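Local coordinates for teichoic acid D-alanine hydrolase (Staphylococcus aureus, PDB 5ZH8), which releases D-alanyl groups from wall teichoic acid and lipoteichoic acid by ester hydrolysis, and influences methicillin resistance and cell wall structure, at residues L339-F351 / Y354-K368. Sequence-based numbering, arbitrary orientation.
Sequences LNRLNGGFFGQVF and YYNDKYVVVLALNVK
Asn-340 overlaps one face of the Tyr-355 ring, its CB 3.5 Å from the ring centroid in a CH-pi contact displaced toward the phenol end. The amide stands steeply to the ring, the planes 70° apart, and ND2 donates to the phenol OH, in the amide plane, through a nearly straight hydrogen bond of 3.1 Å. Tyr-355 gains this place because its CG sits between the backbone N and the carbonyl carbon (chi1 75°), folding the ring across the neighbouring strand; Leu-342 CD1 then meets its edge at CE2, 3.8 Å away. Asn-340 ND2 also donates to Leu-317 O, its stronger partner, while OD1 is hydrogen-bonded to Asn-390 ND2.

The example illustrates how a meander of two hairpins repeats one antiparallel pattern with different side chains. Paired backbone bonds join Asn-340 to Tyr-355 and, in the next hairpin, Val-350 to Leu-365, whose side chains run alongside each other. Beside that second pair, Phe-351 leans its ring obliquely on strand 359-365: CZ lies 3.7 Å from Val-362 CG1, and CD2 rests on Ala-364 CB. Tyr-354 lies between Leu-339 CD2 and the Arg-341 stem, and Glu-372 OE2 hydrogen-bonds Tyr-354 OH and forms a salt bridge with Arg-341 NE.

Strands 340-346, 349-355 and 359-365 belong to the central antiparallel sheet of the beta-lactamase fold: helix 371-382 packs against Leu-339, Val-350 and Tyr-354, whereas Ala-364 meets strand 123-124.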
ATOM      1  N   LEU A 339      -9.578   8.451 -21.144  1.00 44.97           N
ATOM      2  CA  LEU A 339      -8.476   9.216 -20.552  1.00 43.45           C
ATOM      3  C   LEU A 339      -7.118   8.589 -20.827  1.00 42.32           C
ATOM      4  O   LEU A 339      -7.035   7.420 -21.186  1.00 42.44           O
ATOM      5  CB  LEU A 339      -8.676   9.323 -19.036  1.00 43.10           C
ATOM      6  CG  LEU A 339      -8.825   7.996 -18.269  1.00 43.30           C
ATOM      7  CD1 LEU A 339      -7.473   7.394 -17.891  1.00 42.73           C
ATOM      8  CD2 LEU A 339      -9.679   8.190 -17.019  1.00 43.54           C
ATOM      9  N   ASN A 340      -6.067   9.387 -20.669  1.00 41.32           N
ATOM     10  CA  ASN A 340      -4.693   8.885 -20.618  1.00 40.63           C
ATOM     11  C   ASN A 340      -4.230   8.943 -19.168  1.00 40.15           C
ATOM     12  O   ASN A 340      -4.560   9.881 -18.439  1.00 39.95           O
ATOM     13  CB  ASN A 340      -3.748   9.716 -21.500  1.00 40.42           C
ATOM     14  CG  ASN A 340      -3.890   9.401 -22.982  1.00 41.09           C
ATOM     15  OD1 ASN A 340      -4.862   8.774 -23.411  1.00 41.90           O
ATOM     16  ND2 ASN A 340      -2.920   9.848 -23.772  1.00 40.68           N
ATOM     17  N   ARG A 341      -3.450   7.949 -18.761  1.00 40.17           N
ATOM     18  CA  ARG A 341      -3.084   7.787 -17.369  1.00 40.01           C
ATOM     19  C   ARG A 341      -1.587   7.549 -17.180  1.00 39.62           C
ATOM     20  O   ARG A 341      -0.977   6.775 -17.919  1.00 39.79           O
ATOM     21  CB  ARG A 341      -3.881   6.623 -16.779  1.00 40.94           C
ATOM     22  CG  ARG A 341      -3.415   6.142 -15.416  1.00 41.19           C
ATOM     23  CD  ARG A 341      -4.310   5.017 -14.926  1.00 42.45           C
ATOM     24  NE  ARG A 341      -4.026   4.645 -13.538  1.00 42.87           N
ATOM     25  CZ  ARG A 341      -3.072   3.795 -13.160  1.00 43.23           C
ATOM     26  NH1 ARG A 341      -2.282   3.220 -14.061  1.00 43.71           N
ATOM     27  NH2 ARG A 341      -2.902   3.520 -11.881  1.00 43.56           N
ATOM     28  N   LEU A 342      -1.013   8.234 -16.193  1.00 39.15           N
ATOM     29  CA  LEU A 342       0.303   7.889 -15.653  1.00 39.24           C
ATOM     30  C   LEU A 342       0.163   7.627 -14.156  1.00 39.33           C
ATOM     31  O   LEU A 342      -0.705   8.199 -13.496  1.00 38.92           O
ATOM     32  CB  LEU A 342       1.330   9.005 -15.868  1.00 39.12           C
ATOM     33  CG  LEU A 342       1.836   9.219 -17.290  1.00 39.18           C
ATOM     34  CD1 LEU A 342       0.868  10.066 -18.085  1.00 39.35           C
ATOM     35  CD2 LEU A 342       3.202   9.883 -17.292  1.00 39.37           C
ATOM     36  N   ASN A 343       1.020   6.757 -13.636  1.00 39.56           N
ATOM     37  CA  ASN A 343       1.013   6.441 -12.224  1.00 40.09           C
ATOM     38  C   ASN A 343       2.331   5.798 -11.788  1.00 40.84           C
ATOM     39  O   ASN A 343       2.878   4.951 -12.489  1.00 40.95           O
ATOM     40  CB  ASN A 343      -0.160   5.514 -11.889  1.00 40.45           C
ATOM     41  CG  ASN A 343      -0.203   5.152 -10.421  1.00 41.15           C
ATOM     42  OD1 ASN A 343      -0.759   5.879  -9.599  1.00 41.46           O
ATOM     43  ND2 ASN A 343       0.372   4.013 -10.090  1.00 41.81           N
ATOM     44  N   GLY A 344       2.821   6.208 -10.620  1.00 41.38           N
ATOM     45  CA  GLY A 344       3.986   5.589  -9.996  1.00 42.38           C
ATOM     46  C   GLY A 344       3.815   5.527  -8.491  1.00 43.36           C
ATOM     47  O   GLY A 344       3.435   6.513  -7.864  1.00 43.61           O
ATOM     48  N   GLY A 345       4.084   4.363  -7.912  1.00 44.54           N
ATOM     49  CA  GLY A 345       4.031   4.176  -6.458  1.00 45.61           C
ATOM     50  C   GLY A 345       5.404   3.770  -5.957  1.00 46.92           C
ATOM     51  O   GLY A 345       5.909   2.705  -6.325  1.00 48.17           O
ATOM     52  N   PHE A 346       6.020   4.606  -5.126  1.00 46.92           N
ATOM     53  CA  PHE A 346       7.394   4.355  -4.708  1.00 48.12           C
ATOM     54  C   PHE A 346       7.709   5.058  -3.390  1.00 48.99           C
ATOM     55  O   PHE A 346       7.369   6.228  -3.207  1.00 47.87           O
ATOM     56  CB  PHE A 346       8.347   4.830  -5.828  1.00 47.44           C
ATOM     57  CG  PHE A 346       9.553   3.953  -6.046  1.00 48.78           C
ATOM     58  CD1 PHE A 346       9.501   2.570  -5.867  1.00 49.99           C
ATOM     59  CD2 PHE A 346      10.733   4.517  -6.505  1.00 49.16           C
ATOM     60  CE1 PHE A 346      10.626   1.793  -6.080  1.00 51.57           C
ATOM     61  CE2 PHE A 346      11.857   3.736  -6.734  1.00 50.42           C
ATOM     62  CZ  PHE A 346      11.799   2.376  -6.523  1.00 51.69           C
ATOM     63  N   PHE A 347       8.352   4.323  -2.486  1.00 50.86           N
ATOM     64  CA  PHE A 347       8.779   4.828  -1.178  1.00 52.39           C
ATOM     65  C   PHE A 347       7.798   5.800  -0.540  1.00 51.52           C
ATOM     66  O   PHE A 347       8.112   6.968  -0.316  1.00 51.11           O
ATOM     67  CB  PHE A 347      10.181   5.435  -1.269  1.00 53.31           C
ATOM     68  CG  PHE A 347      11.246   4.419  -1.558  1.00 54.66           C
ATOM     69  CD1 PHE A 347      11.834   3.698  -0.525  1.00 57.06           C
ATOM     70  CD2 PHE A 347      11.639   4.163  -2.862  1.00 53.52           C
ATOM     71  CE1 PHE A 347      12.800   2.751  -0.790  1.00 58.60           C
ATOM     72  CE2 PHE A 347      12.612   3.217  -3.129  1.00 55.02           C
ATOM     73  CZ  PHE A 347      13.191   2.511  -2.089  1.00 57.61           C
ATOM     74  N   GLY A 348       6.597   5.291  -0.279  1.00 51.31           N
ATOM     75  CA  GLY A 348       5.557   6.028   0.434  1.00 51.18           C
ATOM     76  C   GLY A 348       4.898   7.168  -0.319  1.00 49.28           C
ATOM     77  O   GLY A 348       4.151   7.941   0.274  1.00 49.34           O
ATOM     78  N   GLN A 349       5.159   7.275  -1.620  1.00 47.85           N
ATOM     79  CA  GLN A 349       4.578   8.332  -2.431  1.00 46.09           C
ATOM     80  C   GLN A 349       3.765   7.719  -3.553  1.00 44.49           C
ATOM     81  O   GLN A 349       3.989   6.574  -3.941  1.00 44.74           O
ATOM     82  CB  GLN A 349       5.669   9.249  -2.978  1.00 46.20           C
ATOM     83  CG  GLN A 349       6.591   9.794  -1.888  1.00 48.37           C
ATOM     84  CD  GLN A 349       7.363  11.040  -2.289  1.00 48.57           C
ATOM     85  OE1 GLN A 349       7.035  11.700  -3.276  1.00 47.71           O
ATOM     86  NE2 GLN A 349       8.385  11.378  -1.514  1.00 50.35           N
ATOM     87  N   VAL A 350       2.795   8.477  -4.046  1.00 43.34           N
ATOM     88  CA  VAL A 350       1.977   8.058  -5.177  1.00 42.27           C
ATOM     89  C   VAL A 350       1.819   9.255  -6.103  1.00 41.50           C
ATOM     90  O   VAL A 350       1.368  10.321  -5.674  1.00 42.07           O
ATOM     91  CB  VAL A 350       0.577   7.571  -4.758  1.00 42.24           C
ATOM     92  CG1 VAL A 350      -0.028   6.733  -5.871  1.00 41.56           C
ATOM     93  CG2 VAL A 350       0.633   6.762  -3.474  1.00 43.77           C
ATOM     94  N   PHE A 351       2.187   9.069  -7.369  1.00 40.42           N
ATOM     95  CA  PHE A 351       2.187  10.148  -8.341  1.00 39.67           C
ATOM     96  C   PHE A 351       1.331   9.730  -9.536  1.00 38.75           C
ATOM     97  O   PHE A 351       1.696   8.831 -10.291  1.00 38.48           O
ATOM     98  CB  PHE A 351       3.623  10.446  -8.769  1.00 39.93           C
ATOM     99  CG  PHE A 351       3.799  11.792  -9.393  1.00 39.57           C
ATOM    100  CD1 PHE A 351       3.566  11.976 -10.743  1.00 38.72           C
ATOM    101  CD2 PHE A 351       4.196  12.876  -8.624  1.00 40.45           C
ATOM    102  CE1 PHE A 351       3.724  13.219 -11.318  1.00 38.88           C
ATOM    103  CE2 PHE A 351       4.357  14.125  -9.194  1.00 40.62           C
ATOM    104  CZ  PHE A 351       4.116  14.298 -10.544  1.00 39.79           C
ATOM    105  N   TYR A 354      -4.183  11.898 -14.642  1.00 37.74           N
ATOM    106  CA  TYR A 354      -5.282  11.600 -15.553  1.00 38.09           C
ATOM    107  C   TYR A 354      -5.376  12.786 -16.483  1.00 38.48           C
ATOM    108  O   TYR A 354      -5.340  13.927 -16.016  1.00 38.45           O
ATOM    109  CB  TYR A 354      -6.600  11.487 -14.796  1.00 38.61           C
ATOM    110  CG  TYR A 354      -6.953  10.123 -14.247  1.00 38.51           C
ATOM    111  CD1 TYR A 354      -5.985   9.178 -13.929  1.00 37.91           C
ATOM    112  CD2 TYR A 354      -8.283   9.807 -14.004  1.00 39.22           C
ATOM    113  CE1 TYR A 354      -6.347   7.949 -13.414  1.00 38.42           C
ATOM    114  CE2 TYR A 354      -8.650   8.592 -13.484  1.00 39.52           C
ATOM    115  CZ  TYR A 354      -7.688   7.667 -13.192  1.00 39.23           C
ATOM    116  OH  TYR A 354      -8.104   6.464 -12.681  1.00 40.22           O
ATOM    117  N   TYR A 355      -5.480  12.541 -17.789  1.00 38.88           N
ATOM    118  CA  TYR A 355      -5.655  13.653 -18.711  1.00 39.76           C
ATOM    119  C   TYR A 355      -6.357  13.312 -20.001  1.00 40.55           C
ATOM    120  O   TYR A 355      -6.496  12.143 -20.369  1.00 40.51           O
ATOM    121  CB  TYR A 355      -4.314  14.335 -19.007  1.00 39.67           C
ATOM    122  CG  TYR A 355      -3.376  13.604 -19.936  1.00 39.40           C
ATOM    123  CD1 TYR A 355      -3.455  13.775 -21.312  1.00 39.94           C
ATOM    124  CD2 TYR A 355      -2.376  12.779 -19.437  1.00 38.80           C
ATOM    125  CE1 TYR A 355      -2.583  13.125 -22.159  1.00 39.90           C
ATOM    126  CE2 TYR A 355      -1.495  12.127 -20.287  1.00 38.63           C
ATOM    127  CZ  TYR A 355      -1.605  12.305 -21.644  1.00 39.08           C
ATOM    128  OH  TYR A 355      -0.744  11.660 -22.496  1.00 39.26           O
ATOM    129  N   ASN A 356      -6.822  14.372 -20.658  1.00 41.72           N
ATOM    130  CA  ASN A 356      -7.376  14.310 -22.003  1.00 42.94           C
ATOM    131  C   ASN A 356      -7.000  15.609 -22.741  1.00 44.27           C
ATOM    132  O   ASN A 356      -6.017  16.257 -22.370  1.00 44.14           O
ATOM    133  CB  ASN A 356      -8.893  14.029 -21.969  1.00 43.73           C
ATOM    134  CG  ASN A 356      -9.694  15.112 -21.279  1.00 44.29           C
ATOM    135  OD1 ASN A 356      -9.266  16.255 -21.170  1.00 44.44           O
ATOM    136  ND2 ASN A 356     -10.883  14.755 -20.830  1.00 44.91           N
ATOM    137  N   ASP A 357      -7.749  15.995 -23.772  1.00 46.15           N
ATOM    138  CA  ASP A 357      -7.395  17.189 -24.541  1.00 47.46           C
ATOM    139  C   ASP A 357      -7.797  18.504 -23.862  1.00 48.46           C
ATOM    140  O   ASP A 357      -7.366  19.568 -24.297  1.00 49.78           O
ATOM    141  CB  ASP A 357      -7.976  17.115 -25.953  1.00 49.24           C
ATOM    142  CG  ASP A 357      -7.256  16.102 -26.840  1.00 49.01           C
ATOM    143  OD1 ASP A 357      -6.309  15.430 -26.374  1.00 47.66           O
ATOM    144  OD2 ASP A 357      -7.651  15.969 -28.016  1.00 50.69           O
ATOM    145  N   LYS A 358      -8.609  18.438 -22.806  1.00 48.27           N
ATOM    146  CA  LYS A 358      -9.005  19.638 -22.063  1.00 49.35           C
ATOM    147  C   LYS A 358      -8.274  19.753 -20.721  1.00 48.03           C
ATOM    148  O   LYS A 358      -7.697  20.794 -20.413  1.00 48.84           O
ATOM    149  CB  LYS A 358     -10.515  19.660 -21.826  1.00 50.53           C
ATOM    150  CG  LYS A 358     -11.033  21.020 -21.380  1.00 52.46           C
ATOM    151  CD  LYS A 358     -12.524  21.001 -21.110  1.00 54.19           C
ATOM    152  CE  LYS A 358     -13.032  22.340 -20.594  1.00 56.21           C
ATOM    153  NZ  LYS A 358     -14.435  22.244 -20.092  1.00 57.49           N
ATOM    154  N   TYR A 359      -8.311  18.689 -19.928  1.00 46.31           N
ATOM    155  CA  TYR A 359      -7.726  18.709 -18.595  1.00 45.47           C
ATOM    156  C   TYR A 359      -6.490  17.827 -18.480  1.00 44.07           C
ATOM    157  O   TYR A 359      -6.455  16.722 -19.019  1.00 43.53           O
ATOM    158  CB  TYR A 359      -8.755  18.245 -17.560  1.00 45.26           C
ATOM    159  CG  TYR A 359      -9.907  19.194 -17.375  1.00 46.81           C
ATOM    160  CD1 TYR A 359      -9.741  20.390 -16.693  1.00 47.52           C
ATOM    161  CD2 TYR A 359     -11.164  18.900 -17.889  1.00 47.83           C
ATOM    162  CE1 TYR A 359     -10.795  21.265 -16.521  1.00 49.35           C
ATOM    163  CE2 TYR A 359     -12.228  19.768 -17.721  1.00 49.60           C
ATOM    164  CZ  TYR A 359     -12.040  20.946 -17.031  1.00 50.31           C
ATOM    165  OH  TYR A 359     -13.091  21.811 -16.860  1.00 52.14           O
ATOM    166  N   VAL A 360      -5.483  18.322 -17.769  1.00 43.77           N
ATOM    167  CA  VAL A 360      -4.418  17.467 -17.255  1.00 42.58           C
ATOM    168  C   VAL A 360      -4.450  17.594 -15.745  1.00 42.45           C
ATOM    169  O   VAL A 360      -4.220  18.671 -15.206  1.00 42.99           O
ATOM    170  CB  VAL A 360      -3.018  17.857 -17.784  1.00 42.62           C
ATOM    171  CG1 VAL A 360      -1.969  16.873 -17.277  1.00 41.52           C
ATOM    172  CG2 VAL A 360      -3.014  17.913 -19.304  1.00 42.97           C
ATOM    173  N   VAL A 361      -4.762  16.488 -15.077  1.00 42.07           N
ATOM    174  CA  VAL A 361      -4.889  16.456 -13.624  1.00 42.24           C
ATOM    175  C   VAL A 361      -3.728  15.657 -13.065  1.00 41.37           C
ATOM    176  O   VAL A 361      -3.598  14.472 -13.354  1.00 40.68           O
ATOM    177  CB  VAL A 361      -6.223  15.810 -13.182  1.00 42.54           C
ATOM    178  CG1 VAL A 361      -6.400  15.922 -11.673  1.00 42.96           C
ATOM    179  CG2 VAL A 361      -7.391  16.446 -13.915  1.00 43.46           C
ATOM    180  N   VAL A 362      -2.887  16.320 -12.275  1.00 41.97           N
ATOM    181  CA  VAL A 362      -1.719  15.692 -11.661  1.00 41.89           C
ATOM    182  C   VAL A 362      -1.908  15.729 -10.156  1.00 42.61           C
ATOM    183  O   VAL A 362      -2.046  16.810  -9.578  1.00 43.85           O
ATOM    184  CB  VAL A 362      -0.404  16.432 -12.023  1.00 42.23           C
ATOM    185  CG1 VAL A 362       0.813  15.650 -11.526  1.00 41.84           C
ATOM    186  CG2 VAL A 362      -0.320  16.695 -13.520  1.00 41.94           C
ATOM    187  N   LEU A 363      -1.920  14.556  -9.527  1.00 42.40           N
ATOM    188  CA  LEU A 363      -2.168  14.449  -8.097  1.00 43.07           C
ATOM    189  C   LEU A 363      -1.031  13.683  -7.434  1.00 43.34           C
ATOM    190  O   LEU A 363      -0.819  12.500  -7.712  1.00 43.01           O
ATOM    191  CB  LEU A 363      -3.507  13.756  -7.846  1.00 43.19           C
ATOM    192  CG  LEU A 363      -4.135  13.982  -6.466  1.00 44.09           C
ATOM    193  CD1 LEU A 363      -4.530  15.443  -6.297  1.00 44.96           C
ATOM    194  CD2 LEU A 363      -5.335  13.072  -6.242  1.00 44.05           C
ATOM    195  N   ALA A 364      -0.298  14.373  -6.563  1.00 44.27           N
ATOM    196  CA  ALA A 364       0.867  13.804  -5.895  1.00 45.06           C
ATOM    197  C   ALA A 364       0.586  13.599  -4.408  1.00 46.14           C
ATOM    198  O   ALA A 364       0.175  14.522  -3.710  1.00 47.04           O
ATOM    199  CB  ALA A 364       2.076  14.710  -6.088  1.00 45.73           C
ATOM    200  N   LEU A 365       0.831  12.389  -3.928  1.00 46.36           N
ATOM    201  CA  LEU A 365       0.533  12.024  -2.559  1.00 47.44           C
ATOM    202  C   LEU A 365       1.791  11.485  -1.878  1.00 48.30           C
ATOM    203  O   LEU A 365       2.356  10.501  -2.336  1.00 47.76           O
ATOM    204  CB  LEU A 365      -0.561  10.959  -2.582  1.00 47.32           C
ATOM    205  CG  LEU A 365      -1.140  10.501  -1.254  1.00 48.69           C
ATOM    206  CD1 LEU A 365      -1.943  11.616  -0.594  1.00 49.41           C
ATOM    207  CD2 LEU A 365      -1.998   9.270  -1.501  1.00 48.64           C
ATOM    208  N   ASN A 366       2.221  12.128  -0.790  1.00 49.70           N
ATOM    209  CA  ASN A 366       3.430  11.704  -0.057  1.00 50.84           C
ATOM    210  C   ASN A 366       3.155  11.001   1.286  1.00 52.43           C
ATOM    211  O   ASN A 366       4.086  10.647   2.001  1.00 53.98           O
ATOM    212  CB  ASN A 366       4.415  12.866   0.118  1.00 51.52           C
ATOM    213  CG  ASN A 366       3.872  13.989   0.974  1.00 52.32           C
ATOM    214  OD1 ASN A 366       2.795  14.507   0.715  1.00 51.50           O
ATOM    215  ND2 ASN A 366       4.635  14.389   1.982  1.00 54.26           N
ATOM    216  N   VAL A 367       1.884  10.799   1.625  1.00 52.55           N
ATOM    217  CA  VAL A 367       1.507   9.825   2.653  1.00 53.91           C
ATOM    218  C   VAL A 367       0.750   8.715   1.927  1.00 53.33           C
ATOM    219  O   VAL A 367      -0.285   8.957   1.314  1.00 52.15           O
ATOM    220  CB  VAL A 367       0.628  10.431   3.761  1.00 54.65           C
ATOM    221  CG1 VAL A 367       0.333   9.388   4.825  1.00 56.19           C
ATOM    222  CG2 VAL A 367       1.305  11.646   4.376  1.00 55.66           C
ATOM    223  N   LYS A 368       1.284   7.501   1.984  1.00 54.59           N
ATOM    224  CA  LYS A 368       0.766   6.405   1.176  1.00 54.20           C
ATOM    225  C   LYS A 368      -0.711   6.168   1.446  1.00 53.99           C
ATOM    226  O   LYS A 368      -1.162   6.183   2.597  1.00 55.06           O
ATOM    227  CB  LYS A 368       1.546   5.124   1.442  1.00 56.29           C
ATOM    228  CG  LYS A 368       1.270   4.015   0.445  1.00 56.16           C
ATOM    229  CD  LYS A 368       2.189   2.827   0.724  1.00 58.39           C
ATOM    230  CE  LYS A 368       2.067   1.750  -0.341  1.00 58.38           C
ATOM    231  NZ  LYS A 368       0.655   1.301  -0.534  1.00 58.37           N
TER